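Local structure of ankyrin repeat domain protein (Legionella pneumophila subsp. pneumophila, 6MCA) at residues Ile136-Leu139 with Leu140-His143; Leu151-Ile154 with Asn155-Ile159; His219-Met222 with Asp223-Asp227. The protein is a Legionella effector, AnkH, that interacts with the LARP7 component of the host 7SK snRNP complex and combines ankyrin repeats with a cysteine protease-like region. All coordinates share one frame; numbering follows the deposited sequence.

Interaction 1 of 3, residues Ile136-Leu139 with Leu140-His143; sequences IKQL and LYHH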
ATOM      1  N   ILE A 136      -3.554  -8.587 -18.212  1.00 29.06           N
ATOM      2  CA  ILE A 136      -4.704  -8.793 -17.340  1.00 31.59           C
ATOM      3  C   ILE A 136      -5.534  -7.518 -17.237  1.00 27.72           C
ATOM      4  O   ILE A 136      -6.765  -7.579 -17.108  1.00 31.38           O
ATOM      5  CB  ILE A 136      -4.237  -9.311 -15.963  1.00 23.30           C
ATOM      6  CG1 ILE A 136      -5.343 -10.122 -15.286  1.00 32.82           C
ATOM      7  CG2 ILE A 136      -3.768  -8.176 -15.068  1.00 25.36           C
ATOM      8  CD1 ILE A 136      -4.822 -11.153 -14.310  1.00 41.72           C
ATOM      9  N   LYS A 137      -4.893  -6.350 -17.336  1.00 22.83           N
ATOM     10  CA  LYS A 137      -5.641  -5.097 -17.358  1.00 26.04           C
ATOM     11  C   LYS A 137      -6.546  -5.020 -18.580  1.00 30.49           C
ATOM     12  O   LYS A 137      -7.704  -4.607 -18.478  1.00 23.27           O
ATOM     13  CB  LYS A 137      -4.685  -3.907 -17.333  1.00 30.76           C
ATOM     14  CG  LYS A 137      -4.113  -3.585 -15.966  1.00 32.39           C
ATOM     15  CD  LYS A 137      -3.838  -2.096 -15.832  1.00 32.13           C
ATOM     16  CE  LYS A 137      -2.892  -1.601 -16.913  1.00 33.74           C
ATOM     17  NZ  LYS A 137      -1.572  -2.283 -16.851  1.00 54.54           N
ATOM     18  N   GLN A 138      -6.036  -5.420 -19.747  1.00 24.99           N
ATOM     19  CA  GLN A 138      -6.850  -5.383 -20.957  1.00 37.32           C
ATOM     20  C   GLN A 138      -7.948  -6.437 -20.914  1.00 35.60           C
ATOM     21  O   GLN A 138      -9.063  -6.200 -21.395  1.00 31.99           O
ATOM     22  CB  GLN A 138      -5.966  -5.572 -22.189  1.00 31.90           C
ATOM     23  CG  GLN A 138      -5.073  -4.380 -22.481  1.00 36.28           C
ATOM     24  CD  GLN A 138      -4.011  -4.685 -23.516  1.00 46.87           C
ATOM     25  OE1 GLN A 138      -3.880  -5.822 -23.971  1.00 55.14           O
ATOM     26  NE2 GLN A 138      -3.243  -3.670 -23.890  1.00 44.53           N
ATOM     27  N   LEU A 139      -7.652  -7.606 -20.339  1.00 35.27           N
ATOM     28  CA  LEU A 139      -8.691  -8.616 -20.157  1.00 23.45           C
ATOM     29  C   LEU A 139      -9.814  -8.090 -19.271  1.00 29.05           C
ATOM     30  O   LEU A 139     -10.996  -8.329 -19.547  1.00 36.81           O
ATOM     31  CB  LEU A 139      -8.089  -9.891 -19.564  1.00 35.66           C
ATOM     32  CG  LEU A 139      -9.057 -11.040 -19.267  1.00 41.34           C
ATOM     33  CD1 LEU A 139      -9.941 -11.343 -20.472  1.00 28.58           C
ATOM     34  CD2 LEU A 139      -8.296 -12.281 -18.830  1.00 23.10           C
ATOM     35  N   LEU A 140      -9.465  -7.362 -18.208  1.00 28.88           N
ATOM     36  CA  LEU A 140     -10.490  -6.791 -17.339  1.00 27.22           C
ATOM     37  C   LEU A 140     -11.244  -5.663 -18.038  1.00 36.08           C
ATOM     38  O   LEU A 140     -12.459  -5.516 -17.854  1.00 31.72           O
ATOM     39  CB  LEU A 140      -9.858  -6.300 -16.038  1.00 26.36           C
ATOM     40  CG  LEU A 140      -9.327  -7.397 -15.112  1.00 33.96           C
ATOM     41  CD1 LEU A 140      -8.433  -6.811 -14.029  1.00 22.95           C
ATOM     42  CD2 LEU A 140     -10.476  -8.182 -14.497  1.00 25.01           C
ATOM     43  N   TYR A 141     -10.541  -4.853 -18.836  1.00 28.35           N
ATOM     44  CA  TYR A 141     -11.199  -3.812 -19.622  1.00 38.68           C
ATOM     45  C   TYR A 141     -12.245  -4.411 -20.551  1.00 30.32           C
ATOM     46  O   TYR A 141     -13.366  -3.901 -20.659  1.00 28.21           O
ATOM     47  CB  TYR A 141     -10.172  -3.031 -20.445  1.00 29.66           C
ATOM     48  CG  TYR A 141      -9.139  -2.255 -19.660  1.00 29.84           C
ATOM     49  CD1 TYR A 141      -9.394  -1.815 -18.369  1.00 25.84           C
ATOM     50  CD2 TYR A 141      -7.906  -1.955 -20.226  1.00 32.38           C
ATOM     51  CE1 TYR A 141      -8.441  -1.100 -17.661  1.00 36.13           C
ATOM     52  CE2 TYR A 141      -6.951  -1.246 -19.527  1.00 36.57           C
ATOM     53  CZ  TYR A 141      -7.222  -0.820 -18.246  1.00 31.60           C
ATOM     54  OH  TYR A 141      -6.268  -0.112 -17.553  1.00 32.40           O
ATOM     55  N   HIS A 142     -11.884  -5.498 -21.240  1.00 32.35           N
ATOM     56  CA  HIS A 142     -12.783  -6.110 -22.211  1.00 30.85           C
ATOM     57  C   HIS A 142     -14.073  -6.595 -21.562  1.00 39.31           C
ATOM     58  O   HIS A 142     -15.115  -6.659 -22.226  1.00 40.83           O
ATOM     59  CB  HIS A 142     -12.068  -7.264 -22.915  1.00 32.25           C
ATOM     60  CG  HIS A 142     -12.938  -8.034 -23.858  1.00 60.73           C
ATOM     61  ND1 HIS A 142     -13.036  -9.410 -23.825  1.00 55.01           N
ATOM     62  CD2 HIS A 142     -13.746  -7.625 -24.865  1.00 57.53           C
ATOM     63  CE1 HIS A 142     -13.868  -9.812 -24.768  1.00 58.31           C
ATOM     64  NE2 HIS A 142     -14.313  -8.749 -25.414  1.00 67.27           N
ATOM     65  N   HIS A 143     -14.032  -6.928 -20.274  1.00 34.92           N
ATOM     66  CA  HIS A 143     -15.198  -7.433 -19.565  1.00 30.43           C
ATOM     67  C   HIS A 143     -15.860  -6.379 -18.684  1.00 28.14           C
ATOM     68  O   HIS A 143     -16.768  -6.712 -17.918  1.00 34.11           O
ATOM     69  CB  HIS A 143     -14.819  -8.662 -18.738  1.00 26.73           C
ATOM     70  CG  HIS A 143     -14.635  -9.903 -19.557  1.00 20.93           C
ATOM     71  ND1 HIS A 143     -15.678 -10.745 -19.876  1.00 30.02           N
ATOM     72  CD2 HIS A 143     -13.531 -10.436 -20.133  1.00 26.79           C
ATOM     73  CE1 HIS A 143     -15.225 -11.748 -20.607  1.00 26.47           C
ATOM     74  NE2 HIS A 143     -13.926 -11.583 -20.778  1.00 40.59           N
TER
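Tyr141 folds back over the preceding turn of helix 134-142, an element of the ankyrin-repeat region, and meets Lys137 four residues earlier. Its CB lies 3.5 Å from the carbonyl O of Gln138 and equally far from that of Lys137. From there CG, anti to its own carbonyl carbon (chi1 -63°), brings the ring back along the helix, and Lys137 O faces it, 3.0 Å above the ring plane and displaced toward the rim. That same oxygen accepts the backbone N-H of Tyr141 at 2.9 Å, and the ring, lying beside it, probably screens this helical hydrogen bond from solvent on one side. At the far end, the Tyr141 OH reaches the lysine methylenes, 3.6 Å from Lys137 CD. The two side chains run alongside each other, yet the lysine chain is bent from chi2 onward and its end turns away, to where NZ forms a salt bridge with Asp134 in the first turn.

A different chemistry governs the buried side of the helix. Leu140 CG sits 3.3 Å from Ile136 O, and both residues pack on Val96 of helix 91-97, joining neighbouring helices of the repeat stack. The last turn is slacker: His143 N makes only a weak hydrogen bond to Leu139 O. The imidazole nevertheless presents its edge to that oxygen, with Leu139 O in the ring plane and 3.3 Å from His143 CD2.

Interaction 2 of 3, residues Leu151-Ile154 with Asn155-Ile159; sequences LDFI and NAKLI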
ATOM      1  N   LEU A 151      -7.604   4.125 -10.254  1.00 35.00           N
ATOM      2  CA  LEU A 151      -6.731   5.296 -10.222  1.00 24.22           C
ATOM      3  C   LEU A 151      -7.073   6.212  -9.054  1.00 28.70           C
ATOM      4  O   LEU A 151      -6.176   6.700  -8.355  1.00 27.38           O
ATOM      5  CB  LEU A 151      -6.817   6.056 -11.544  1.00 25.49           C
ATOM      6  CG  LEU A 151      -6.269   5.346 -12.784  1.00 35.32           C
ATOM      7  CD1 LEU A 151      -6.267   6.288 -13.979  1.00 36.13           C
ATOM      8  CD2 LEU A 151      -4.876   4.798 -12.523  1.00 24.44           C
ATOM      9  N   ASP A 152      -8.367   6.445  -8.817  1.00 29.35           N
ATOM     10  CA  ASP A 152      -8.778   7.330  -7.733  1.00 34.74           C
ATOM     11  C   ASP A 152      -8.454   6.728  -6.375  1.00 37.06           C
ATOM     12  O   ASP A 152      -8.020   7.445  -5.467  1.00 35.23           O
ATOM     13  CB  ASP A 152     -10.270   7.639  -7.841  1.00 34.98           C
ATOM     14  CG  ASP A 152     -10.612   8.435  -9.085  1.00 49.28           C
ATOM     15  OD1 ASP A 152      -9.711   9.112  -9.626  1.00 46.76           O
ATOM     16  OD2 ASP A 152     -11.781   8.384  -9.524  1.00 45.07           O
ATOM     17  N   PHE A 153      -8.655   5.416  -6.210  1.00 34.51           N
ATOM     18  CA  PHE A 153      -8.282   4.776  -4.952  1.00 31.72           C
ATOM     19  C   PHE A 153      -6.788   4.929  -4.688  1.00 32.86           C
ATOM     20  O   PHE A 153      -6.375   5.319  -3.587  1.00 26.20           O
ATOM     21  CB  PHE A 153      -8.675   3.297  -4.969  1.00 30.94           C
ATOM     22  CG  PHE A 153      -8.237   2.538  -3.744  1.00 32.09           C
ATOM     23  CD1 PHE A 153      -9.044   2.489  -2.619  1.00 36.40           C
ATOM     24  CD2 PHE A 153      -7.020   1.876  -3.716  1.00 31.26           C
ATOM     25  CE1 PHE A 153      -8.645   1.798  -1.490  1.00 31.39           C
ATOM     26  CE2 PHE A 153      -6.614   1.184  -2.589  1.00 33.27           C
ATOM     27  CZ  PHE A 153      -7.429   1.143  -1.476  1.00 35.79           C
ATOM     28  N   ILE A 154      -5.963   4.619  -5.693  1.00 25.95           N
ATOM     29  CA  ILE A 154      -4.514   4.708  -5.525  1.00 20.88           C
ATOM     30  C   ILE A 154      -4.106   6.132  -5.172  1.00 32.01           C
ATOM     31  O   ILE A 154      -3.322   6.361  -4.242  1.00 35.51           O
ATOM     32  CB  ILE A 154      -3.797   4.218  -6.796  1.00 32.18           C
ATOM     33  CG1 ILE A 154      -4.064   2.729  -7.021  1.00 24.50           C
ATOM     34  CG2 ILE A 154      -2.300   4.496  -6.705  1.00 14.82           C
ATOM     35  CD1 ILE A 154      -3.665   2.241  -8.398  1.00 25.77           C
ATOM     36  N   ASN A 155      -4.646   7.114  -5.901  1.00 33.22           N
ATOM     37  CA  ASN A 155      -4.261   8.502  -5.671  1.00 25.56           C
ATOM     38  C   ASN A 155      -4.709   8.987  -4.298  1.00 30.11           C
ATOM     39  O   ASN A 155      -3.953   9.676  -3.603  1.00 26.72           O
ATOM     40  CB  ASN A 155      -4.836   9.392  -6.772  1.00 27.36           C
ATOM     41  CG  ASN A 155      -4.646  10.868  -6.488  1.00 30.57           C
ATOM     42  OD1 ASN A 155      -3.580  11.430  -6.743  1.00 40.35           O
ATOM     43  ND2 ASN A 155      -5.683  11.507  -5.960  1.00 36.20           N
ATOM     44  N   ALA A 156      -5.930   8.635  -3.884  1.00 26.85           N
ATOM     45  CA  ALA A 156      -6.422   9.070  -2.582  1.00 26.24           C
ATOM     46  C   ALA A 156      -5.607   8.458  -1.451  1.00 26.26           C
ATOM     47  O   ALA A 156      -5.260   9.150  -0.486  1.00 30.19           O
ATOM     48  CB  ALA A 156      -7.901   8.715  -2.434  1.00 33.02           C
ATOM     49  N   LYS A 157      -5.286   7.164  -1.551  1.00 26.93           N
ATOM     50  CA  LYS A 157      -4.464   6.536  -0.521  1.00 30.07           C
ATOM     51  C   LYS A 157      -3.075   7.158  -0.472  1.00 30.97           C
ATOM     52  O   LYS A 157      -2.554   7.456   0.614  1.00 32.12           O
ATOM     53  CB  LYS A 157      -4.368   5.031  -0.773  1.00 26.01           C
ATOM     54  CG  LYS A 157      -5.657   4.268  -0.516  1.00 25.94           C
ATOM     55  CD  LYS A 157      -6.048   4.311   0.950  1.00 36.14           C
ATOM     56  CE  LYS A 157      -4.999   3.641   1.823  1.00 31.31           C
ATOM     57  NZ  LYS A 157      -5.263   3.869   3.269  1.00 40.47           N
ATOM     58  N   LEU A 158      -2.463   7.376  -1.640  1.00 33.87           N
ATOM     59  CA  LEU A 158      -1.125   7.956  -1.680  1.00 32.74           C
ATOM     60  C   LEU A 158      -1.119   9.367  -1.107  1.00 33.60           C
ATOM     61  O   LEU A 158      -0.175   9.755  -0.410  1.00 29.25           O
ATOM     62  CB  LEU A 158      -0.597   7.953  -3.115  1.00 27.29           C
ATOM     63  CG  LEU A 158       0.838   8.441  -3.317  1.00 32.59           C
ATOM     64  CD1 LEU A 158       1.810   7.586  -2.520  1.00 28.78           C
ATOM     65  CD2 LEU A 158       1.199   8.436  -4.792  1.00 28.31           C
ATOM     66  N   ILE A 159      -2.167  10.146  -1.377  1.00 29.14           N
ATOM     67  CA  ILE A 159      -2.235  11.502  -0.842  1.00 24.18           C
ATOM     68  C   ILE A 159      -2.445  11.472   0.666  1.00 29.59           C
ATOM     69  O   ILE A 159      -1.798  12.221   1.409  1.00 29.59           O
ATOM     70  CB  ILE A 159      -3.337  12.303  -1.557  1.00 31.53           C
ATOM     71  CG1 ILE A 159      -2.796  12.889  -2.862  1.00 25.46           C
ATOM     72  CG2 ILE A 159      -3.880  13.401  -0.653  1.00 21.06           C
ATOM     73  CD1 ILE A 159      -3.807  13.697  -3.625  1.00 42.26           C
TER
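The Phe153 ring takes the aliphatic part of Lys157 on one face, and it also meets Phe190 in an edge-to-face pairing. Over the face stands Lys157 CG, 3.9 Å from the ring centroid and 17° off the normal, a CH-pi contact displaced somewhat toward the rim, with Phe153 CZ the nearest ring atom at 3.7 Å. The torsions explain how residues four apart on helix 147-162 arrive at this pairing. Phe153 places CG anti to its backbone N (chi1 176°), leaning the ring toward the next turn; Lys157 has CG beside its own N (chi1 -71°), leaning back to meet it, and the two side chains run alongside each other.

Beyond CG the lysine bends twice, at chi2 and chi3, and its ammonium leaves the ring to meet two backbone carbonyls, those of Asp182 and Gly185. These two oxygens thus receive the ammonium of a buried residue and probably offset the cost of burying its charge, while its methylenes fill an apolar place beside the phenylalanine. Underneath, Lys157 N donates to Phe153 O at 3.0 Å, so the pair is joined through backbone as well as side chains. Lys157 CG also rests 3.3 Å from that acceptor.

The flanking residues bond in the same way: Ala156 N donates to Asp152 O and Leu158 N to Ile154 O, each at 2.9 Å. Ala156 CB, 3.3 Å from Asp152 O, packs against Leu181 of strand 178-182 and Ile413 of helix 404-421. The Asp152 carboxylate forms a salt bridge with Arg406 of helix 404-421.

The arrangement is an i to i+4 CH-pi pair of phenylalanine and lysine on a buried alpha-helix that packs among the ankyrin-region helix 126-131, the strand 178-182 and the long helices 373-399 and 404-421.

Interaction 3 of 3, residues His219-Met222 with Asp223-Asp227; sequences HNIM and DAFTD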
ATOM      1  N   HIS A 219      17.516   1.188  -8.379  1.00 26.05           N
ATOM      2  CA  HIS A 219      17.068   0.018  -9.125  1.00 20.84           C
ATOM      3  C   HIS A 219      17.119  -1.230  -8.255  1.00 22.45           C
ATOM      4  O   HIS A 219      16.124  -1.957  -8.129  1.00 27.20           O
ATOM      5  CB  HIS A 219      17.923  -0.167 -10.380  1.00 24.05           C
ATOM      6  CG  HIS A 219      17.501   0.691 -11.532  1.00 32.03           C
ATOM      7  ND1 HIS A 219      18.403   1.347 -12.340  1.00 29.69           N
ATOM      8  CD2 HIS A 219      16.273   0.999 -12.012  1.00 43.30           C
ATOM      9  CE1 HIS A 219      17.750   2.024 -13.267  1.00 31.91           C
ATOM     10  NE2 HIS A 219      16.455   1.829 -13.090  1.00 41.85           N
ATOM     11  N   ASN A 220      18.263  -1.465  -7.607  1.00 19.99           N
ATOM     12  CA  ASN A 220      18.396  -2.630  -6.738  1.00 24.69           C
ATOM     13  C   ASN A 220      17.303  -2.638  -5.680  1.00 24.62           C
ATOM     14  O   ASN A 220      16.644  -3.664  -5.460  1.00 25.77           O
ATOM     15  CB  ASN A 220      19.780  -2.646  -6.092  1.00 25.30           C
ATOM     16  CG  ASN A 220      20.891  -2.845  -7.102  1.00 35.17           C
ATOM     17  OD1 ASN A 220      20.706  -3.510  -8.120  1.00 32.95           O
ATOM     18  ND2 ASN A 220      22.054  -2.269  -6.823  1.00 32.26           N
ATOM     19  N   ILE A 221      17.069  -1.484  -5.048  1.00 14.64           N
ATOM     20  CA  ILE A 221      16.012  -1.385  -4.043  1.00 26.16           C
ATOM     21  C   ILE A 221      14.690  -1.845  -4.636  1.00 20.93           C
ATOM     22  O   ILE A 221      13.984  -2.683  -4.058  1.00 22.81           O
ATOM     23  CB  ILE A 221      15.923   0.051  -3.496  1.00 20.59           C
ATOM     24  CG1 ILE A 221      17.220   0.426  -2.774  1.00 22.05           C
ATOM     25  CG2 ILE A 221      14.733   0.197  -2.564  1.00 16.69           C
ATOM     26  CD1 ILE A 221      17.255   1.857  -2.279  1.00 17.97           C
ATOM     27  N   MET A 222      14.361  -1.337  -5.828  1.00 23.15           N
ATOM     28  CA  MET A 222      13.128  -1.750  -6.489  1.00 23.95           C
ATOM     29  C   MET A 222      13.083  -3.263  -6.641  1.00 23.96           C
ATOM     30  O   MET A 222      12.084  -3.903  -6.288  1.00 25.85           O
ATOM     31  CB  MET A 222      13.000  -1.053  -7.844  1.00 19.34           C
ATOM     32  CG  MET A 222      12.768   0.447  -7.734  1.00 23.26           C
ATOM     33  SD  MET A 222      12.884   1.318  -9.309  1.00 27.94           S
ATOM     34  CE  MET A 222      11.559   0.533 -10.225  1.00 22.76           C
ATOM     35  N   ASP A 223      14.186  -3.856  -7.113  1.00 14.12           N
ATOM     36  CA  ASP A 223      14.271  -5.309  -7.200  1.00 13.35           C
ATOM     37  C   ASP A 223      13.871  -5.948  -5.878  1.00 31.22           C
ATOM     38  O   ASP A 223      12.971  -6.797  -5.830  1.00 24.19           O
ATOM     39  CB  ASP A 223      15.689  -5.731  -7.590  1.00 16.89           C
ATOM     40  CG  ASP A 223      15.971  -5.538  -9.065  1.00 28.21           C
ATOM     41  OD1 ASP A 223      17.116  -5.803  -9.488  1.00 34.02           O
ATOM     42  OD2 ASP A 223      15.050  -5.127  -9.802  1.00 25.08           O
ATOM     43  N   ALA A 224      14.503  -5.505  -4.787  1.00 23.93           N
ATOM     44  CA  ALA A 224      14.192  -6.063  -3.478  1.00 23.65           C
ATOM     45  C   ALA A 224      12.707  -5.930  -3.177  1.00 31.25           C
ATOM     46  O   ALA A 224      12.053  -6.904  -2.778  1.00 22.64           O
ATOM     47  CB  ALA A 224      15.035  -5.377  -2.405  1.00 21.86           C
ATOM     48  N   PHE A 225      12.144  -4.742  -3.422  1.00 15.37           N
ATOM     49  CA  PHE A 225      10.720  -4.547  -3.175  1.00 22.20           C
ATOM     50  C   PHE A 225       9.898  -5.567  -3.945  1.00 28.77           C
ATOM     51  O   PHE A 225       8.981  -6.186  -3.386  1.00 26.52           O
ATOM     52  CB  PHE A 225      10.307  -3.123  -3.541  1.00 16.60           C
ATOM     53  CG  PHE A 225      10.368  -2.161  -2.390  1.00 24.54           C
ATOM     54  CD1 PHE A 225       9.440  -2.228  -1.363  1.00 26.20           C
ATOM     55  CD2 PHE A 225      11.355  -1.192  -2.329  1.00 22.62           C
ATOM     56  CE1 PHE A 225       9.493  -1.345  -0.300  1.00 22.60           C
ATOM     57  CE2 PHE A 225      11.414  -0.307  -1.269  1.00 22.55           C
ATOM     58  CZ  PHE A 225      10.481  -0.383  -0.253  1.00 23.15           C
ATOM     59  N   THR A 226      10.249  -5.795  -5.214  1.00 21.78           N
ATOM     60  CA  THR A 226       9.588  -6.825  -6.005  1.00 24.23           C
ATOM     61  C   THR A 226       9.566  -8.142  -5.246  1.00 28.25           C
ATOM     62  O   THR A 226       8.498  -8.707  -4.977  1.00 26.99           O
ATOM     63  CB  THR A 226      10.297  -6.994  -7.351  1.00 32.70           C
ATOM     64  OG1 THR A 226      10.246  -5.763  -8.079  1.00 28.48           O
ATOM     65  CG2 THR A 226       9.633  -8.092  -8.169  1.00 16.20           C
ATOM     66  N   ASP A 227      10.750  -8.615  -4.844  1.00 19.13           N
ATOM     67  CA  ASP A 227      10.824  -9.873  -4.112  1.00 25.95           C
ATOM     68  C   ASP A 227       9.961  -9.817  -2.861  1.00 27.37           C
ATOM     69  O   ASP A 227       9.212 -10.760  -2.574  1.00 30.84           O
ATOM     70  CB  ASP A 227      12.277 -10.191  -3.763  1.00 26.87           C
ATOM     71  CG  ASP A 227      13.125 -10.455  -4.993  1.00 50.03           C
ATOM     72  OD1 ASP A 227      12.553 -10.812  -6.045  1.00 42.07           O
ATOM     73  OD2 ASP A 227      14.364 -10.305  -4.910  1.00 43.38           O
TER
HETATM   74  O   HOH W   1      19.302  -6.332  -7.829  1.00 37.89           O
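Ile221 and Phe225 form an apolar pair one turn apart on helix 215-233, on the side that packs against strand 256-263 and helices 188-202 and 355-364. The two side chains run alongside each other, and the touch is made by the isoleucine's CG2 branch, 3.6 Å from Phe225 CE2. CG2 reaches the ring because this branch is the one anti to the backbone N. Phe225 continues inward to Ile258, Val192 and Val195, while Ala224 adds its methyl against Met256.

Elsewhere round the helix the contact turns polar. A water donates to Asn220 OD1 at 3.2 Å and to Asp223 OD1 at 2.8 Å, bridging side chains whose oxygens could not bond directly, and Asn220 ND2 is held by Gln363 OE1.

Met222 O carries two donors. Thr226 N gives the usual helical bond at 2.8 Å, whereas Thr226 OG1, 3.2 Å away, comes from above the carbonyl plane, 43° out of it. The threonine hydroxyl is also hydrogen-bonded to Lys196 NZ. Because the hydroxyl gives its proton to Met222 O, its oxygen can accept from the lysine; the nearby positive charge would probably polarise it and strengthen this second grip on the carbonyl.

Overall arrangement
All three contacts illustrate one principle: the same helical backbone pattern carries side-chain pairs a turn apart that differ with their surroundings. Interaction 2 is the buried member, its centre about 10 Å from the centre of the chain, whereas interactions 1 and 3 each have one packed side and one exposed side. Interaction 1 belongs to the ankyrin region and interaction 3 to the part built round the five-stranded sheet. Interactions 1 and 2 lie on consecutive helices, and both reach helix 126-131, without touching each other. The aromatic residues of the three contacts differ accordingly: Tyr141 faces a backbone carbonyl, Phe153 a lysine methylene and Phe225 an aliphatic branch, and interaction 3 adds a bridging water.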